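Side-chain contacts in N-acetylglucosamine-6-phosphate deacetylase (Thermotoga maritima, PDB 1O12), which probably removes the acetyl group from N-acetylglucosamine-6-phosphate, as a metal-dependent hydrolase of the NagA family: residues A[19-24]-A[324-329]; A[312-315]-A[319-322]. All coordinates share one frame; numbering follows the deposited sequence.

Contact 1: residues A[19-24]-A[324-329]; sequences LIVDPI and ELAKVS
P23 lays one face of its pyrrolidine ring over A326, whose CB lies beneath it, 4.0 Å from P23 CG. At the CB edge of the ring, K327 CG comes within 3.8 Å of P23 CB. D22, whose CB is directed away from the helix, turns its carboxylate back on its own backbone and secures the turn that carries the proline: I24 N reaches D22 OD2 at 3.1 Å from above the carboxylate plane, 61° out of it, forming an Asx turn. OD2 also accepts from D25 N, while OD1 takes a salt bridge from R344 and a bond from I345 N, so both oxygens of this buried acid are satisfied.

The A326 methyl is shared, since V21 CG1 approaches it at 4.2 Å. V21 sends CG1 anti to its own nitrogen (chi1 -173°), which brings this branch towards the helix. On the other flank K327 runs out extended beyond CG along the proline, and its CE passes 3.2 Å from P23 O; the ammonium nitrogen lies farther from that oxygen, so the lysine contributes mainly its aliphatic chain. With an alanine in place of K327, the CB edge and carbonyl of P23 would probably lose their methylene cover, and the turn would be less firmly held against the helix. Within the helix, L325 O is gripped from opposite faces of its plane by S329 N and S329 OG, the hydroxyl at 2.6 Å.

This is apolar packing of a strand end on a helix. Strand 18-22 runs parallel to strand 52-59, whose M54 also touches A326, and Y331 of helix 322-336 adds to the cover of P23.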
# COMPACT_ATOMS: atom_id res chain seq x y z
N LEU A 19 29.89 7.76 -15.66
CA LEU A 19 28.48 7.54 -15.80
C LEU A 19 27.86 8.63 -14.92
O LEU A 19 27.74 8.46 -13.72
CB LEU A 19 28.09 6.18 -15.25
CG LEU A 19 26.80 5.63 -15.86
CD1 LEU A 19 26.38 4.37 -15.05
CD2 LEU A 19 25.71 6.66 -15.86
N ILE A 20 27.51 9.76 -15.53
CA ILE A 20 26.90 10.89 -14.82
C ILE A 20 25.45 10.57 -14.44
O ILE A 20 24.66 10.13 -15.28
CB ILE A 20 26.89 12.14 -15.69
CG1 ILE A 20 28.31 12.46 -16.14
CG2 ILE A 20 26.23 13.32 -14.94
CD1 ILE A 20 28.35 13.40 -17.38
N VAL A 21 25.08 10.83 -13.19
CA VAL A 21 23.74 10.54 -12.78
C VAL A 21 23.06 11.72 -12.15
O VAL A 21 23.44 12.14 -11.06
CB VAL A 21 23.71 9.39 -11.77
CG1 VAL A 21 22.30 9.00 -11.48
CG2 VAL A 21 24.53 8.20 -12.28
N ASP A 22 22.07 12.26 -12.84
CA ASP A 22 21.28 13.38 -12.36
C ASP A 22 19.83 12.87 -12.17
O ASP A 22 19.28 12.16 -13.02
CB ASP A 22 21.32 14.54 -13.37
CG ASP A 22 20.61 15.79 -12.85
OD1 ASP A 22 21.15 16.45 -11.95
OD2 ASP A 22 19.51 16.11 -13.35
N PRO A 23 19.19 13.24 -11.06
CA PRO A 23 17.82 12.84 -10.73
C PRO A 23 16.81 13.29 -11.77
O PRO A 23 15.75 12.70 -11.90
CB PRO A 23 17.53 13.59 -9.43
CG PRO A 23 18.89 13.96 -8.91
CD PRO A 23 19.68 14.26 -10.13
N ILE A 24 17.14 14.35 -12.49
CA ILE A 24 16.20 14.88 -13.47
C ILE A 24 16.56 14.64 -14.92
O ILE A 24 15.71 14.29 -15.73
CB ILE A 24 15.99 16.40 -13.23
CG1 ILE A 24 15.25 16.60 -11.90
CG2 ILE A 24 15.18 17.02 -14.36
CD1 ILE A 24 15.14 18.06 -11.52
N GLU A 324 17.11 6.69 -10.12
CA GLU A 324 16.14 6.71 -9.03
C GLU A 324 16.82 6.72 -7.66
O GLU A 324 16.26 7.26 -6.70
CB GLU A 324 15.23 5.48 -9.11
CG GLU A 324 14.24 5.49 -10.26
CD GLU A 324 13.71 4.10 -10.48
OE1 GLU A 324 14.53 3.25 -10.88
OE2 GLU A 324 12.50 3.84 -10.25
N LEU A 325 17.99 6.09 -7.60
CA LEU A 325 18.78 6.02 -6.38
C LEU A 325 19.28 7.40 -6.02
O LEU A 325 19.52 7.68 -4.85
CB LEU A 325 19.98 5.11 -6.54
CG LEU A 325 19.86 3.63 -6.18
CD1 LEU A 325 21.23 2.97 -6.42
CD2 LEU A 325 19.42 3.48 -4.73
N ALA A 326 19.45 8.26 -7.02
CA ALA A 326 19.89 9.61 -6.75
C ALA A 326 18.78 10.40 -6.05
O ALA A 326 19.05 11.29 -5.23
CB ALA A 326 20.27 10.32 -8.05
N LYS A 327 17.53 10.07 -6.36
CA LYS A 327 16.44 10.80 -5.75
C LYS A 327 16.31 10.42 -4.29
O LYS A 327 16.19 11.28 -3.43
CB LYS A 327 15.14 10.53 -6.48
CG LYS A 327 15.17 10.96 -7.92
CD LYS A 327 13.81 10.68 -8.55
CE LYS A 327 13.68 11.31 -9.91
NZ LYS A 327 12.26 11.24 -10.34
N VAL A 328 16.36 9.11 -4.03
CA VAL A 328 16.23 8.62 -2.68
C VAL A 328 17.46 8.86 -1.82
O VAL A 328 17.35 8.93 -0.60
CB VAL A 328 15.87 7.11 -2.66
CG1 VAL A 328 14.62 6.88 -3.49
CG2 VAL A 328 17.05 6.23 -3.16
N SER A 329 18.63 8.98 -2.44
CA SER A 329 19.83 9.20 -1.65
C SER A 329 20.22 10.66 -1.47
O SER A 329 21.03 10.96 -0.60
CB SER A 329 21.02 8.41 -2.20
OG SER A 329 21.37 8.89 -3.49

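Contact 2: residues A[312-315]-A[319-322]; sequences KNFR and GCSI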
# COMPACT_ATOMS: atom_id res chain seq x y z
N LYS A 312 23.25 0.59 -1.57
CA LYS A 312 23.40 -0.70 -2.23
C LYS A 312 22.17 -1.54 -1.93
O LYS A 312 21.60 -2.16 -2.84
CB LYS A 312 24.64 -1.43 -1.73
CG LYS A 312 25.97 -0.81 -2.14
CD LYS A 312 27.11 -1.83 -1.99
CE LYS A 312 28.48 -1.18 -1.84
NZ LYS A 312 28.69 -0.55 -0.48
N ASN A 313 21.75 -1.55 -0.66
CA ASN A 313 20.62 -2.35 -0.25
C ASN A 313 19.39 -1.97 -1.02
O ASN A 313 18.76 -2.82 -1.65
CB ASN A 313 20.33 -2.22 1.26
CG ASN A 313 21.31 -3.01 2.14
OD1 ASN A 313 22.00 -3.91 1.67
ND2 ASN A 313 21.34 -2.67 3.42
N PHE A 314 19.06 -0.68 -0.99
CA PHE A 314 17.89 -0.19 -1.67
C PHE A 314 17.90 -0.60 -3.11
O PHE A 314 16.89 -1.07 -3.64
CB PHE A 314 17.79 1.32 -1.60
CG PHE A 314 16.50 1.85 -2.13
CD1 PHE A 314 16.37 2.18 -3.48
CD2 PHE A 314 15.39 1.95 -1.29
CE1 PHE A 314 15.14 2.62 -3.99
CE2 PHE A 314 14.17 2.38 -1.76
CZ PHE A 314 14.04 2.72 -3.12
N ARG A 315 19.05 -0.41 -3.75
CA ARG A 315 19.20 -0.77 -5.14
C ARG A 315 18.94 -2.26 -5.38
O ARG A 315 18.33 -2.64 -6.37
CB ARG A 315 20.60 -0.44 -5.63
CG ARG A 315 20.77 -0.76 -7.10
CD ARG A 315 22.22 -0.96 -7.44
NE ARG A 315 22.46 -0.67 -8.84
CZ ARG A 315 23.61 -0.86 -9.47
NH1 ARG A 315 24.65 -1.37 -8.81
NH2 ARG A 315 23.73 -0.55 -10.76
N GLY A 319 15.73 -3.06 -7.43
CA GLY A 319 16.11 -3.19 -8.82
C GLY A 319 15.91 -1.87 -9.53
O GLY A 319 15.81 -1.84 -10.76
N CYS A 320 15.85 -0.77 -8.79
CA CYS A 320 15.64 0.54 -9.43
C CYS A 320 16.89 0.99 -10.19
O CYS A 320 17.95 0.37 -10.11
CB CYS A 320 15.32 1.60 -8.37
SG CYS A 320 16.78 1.96 -7.35
N SER A 321 16.77 2.08 -10.94
CA SER A 321 17.90 2.58 -11.71
C SER A 321 18.77 3.50 -10.85
O SER A 321 18.33 3.93 -9.78
CB SER A 321 17.39 3.38 -12.89
OG SER A 321 16.77 4.58 -12.44
N ILE A 322 19.99 3.80 -11.32
CA ILE A 322 20.88 4.68 -10.59
C ILE A 322 20.29 6.08 -10.59
O ILE A 322 20.58 6.85 -9.72
CB ILE A 322 22.27 4.71 -11.17
CG1 ILE A 322 22.82 3.28 -11.24
CG2 ILE A 322 23.19 5.52 -10.25
CD1 ILE A 322 24.35 3.20 -11.39
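R315 and C320 bury the most surface here: R315 NH2 meets I322 and C320 SG meets F314, so that the end of helix 307-318 packs on the residues that follow it. R315 takes part with both its backbone and its side chain. Its carbonyl oxygen accepts from G319 N at 2.8 Å, an i to i+4 bond that closes the last turn of the helix onto G319. Its side chain, with CG anti to the backbone N (chi1 -178°), stretches out to NE and crosses I322 obliquely, so that NH2 lies 3.9 Å from I322 CD1. The far end of the arginine has a weak bond from NH1 to E358 O.

C320 directs its sulfur to the rim of the F314 ring. SG is 3.8 Å from F314 CE1 and 5.0 Å from the ring centroid, near the ring plane, a sulfur-aromatic contact made at the edge. V250 and I262 also pack on the phenylalanine, so the sulfur belongs to a buried apolar cluster.

G319, with phi 75°, is the first residue to leave the helical conformation. S321 then takes the N-cap position of the next helix: its OG caps a backbone N there, and E324 OE1 accepts from S321 N in return. The whole is a short connection between two consecutive helices of the amidohydrolase (TIM-barrel) domain, with a positive-phi glycine ending the first and a capping box starting the second.

How the contacts relate
From the N terminus, the chain first passes through strand 18-22, the early half of contact 1, and returns to it only some 300 residues later, in helix 322-336. Contact 1 therefore closes a very long loop that takes in most of the amidohydrolase region. Contact 2 falls wholly within that loop, near its far end, and closes a short one of its own where helix 307-318 gives way to helix 322-336. Their centres are 11 Å apart and they touch: V21 CG1 meets I322 O at 3.3 Å, and L325 packs on F314, R315 and C320, its CG 3.7 Å from C320 SG. Helix 322-336 thus ties the N-terminal strand to the preceding helix.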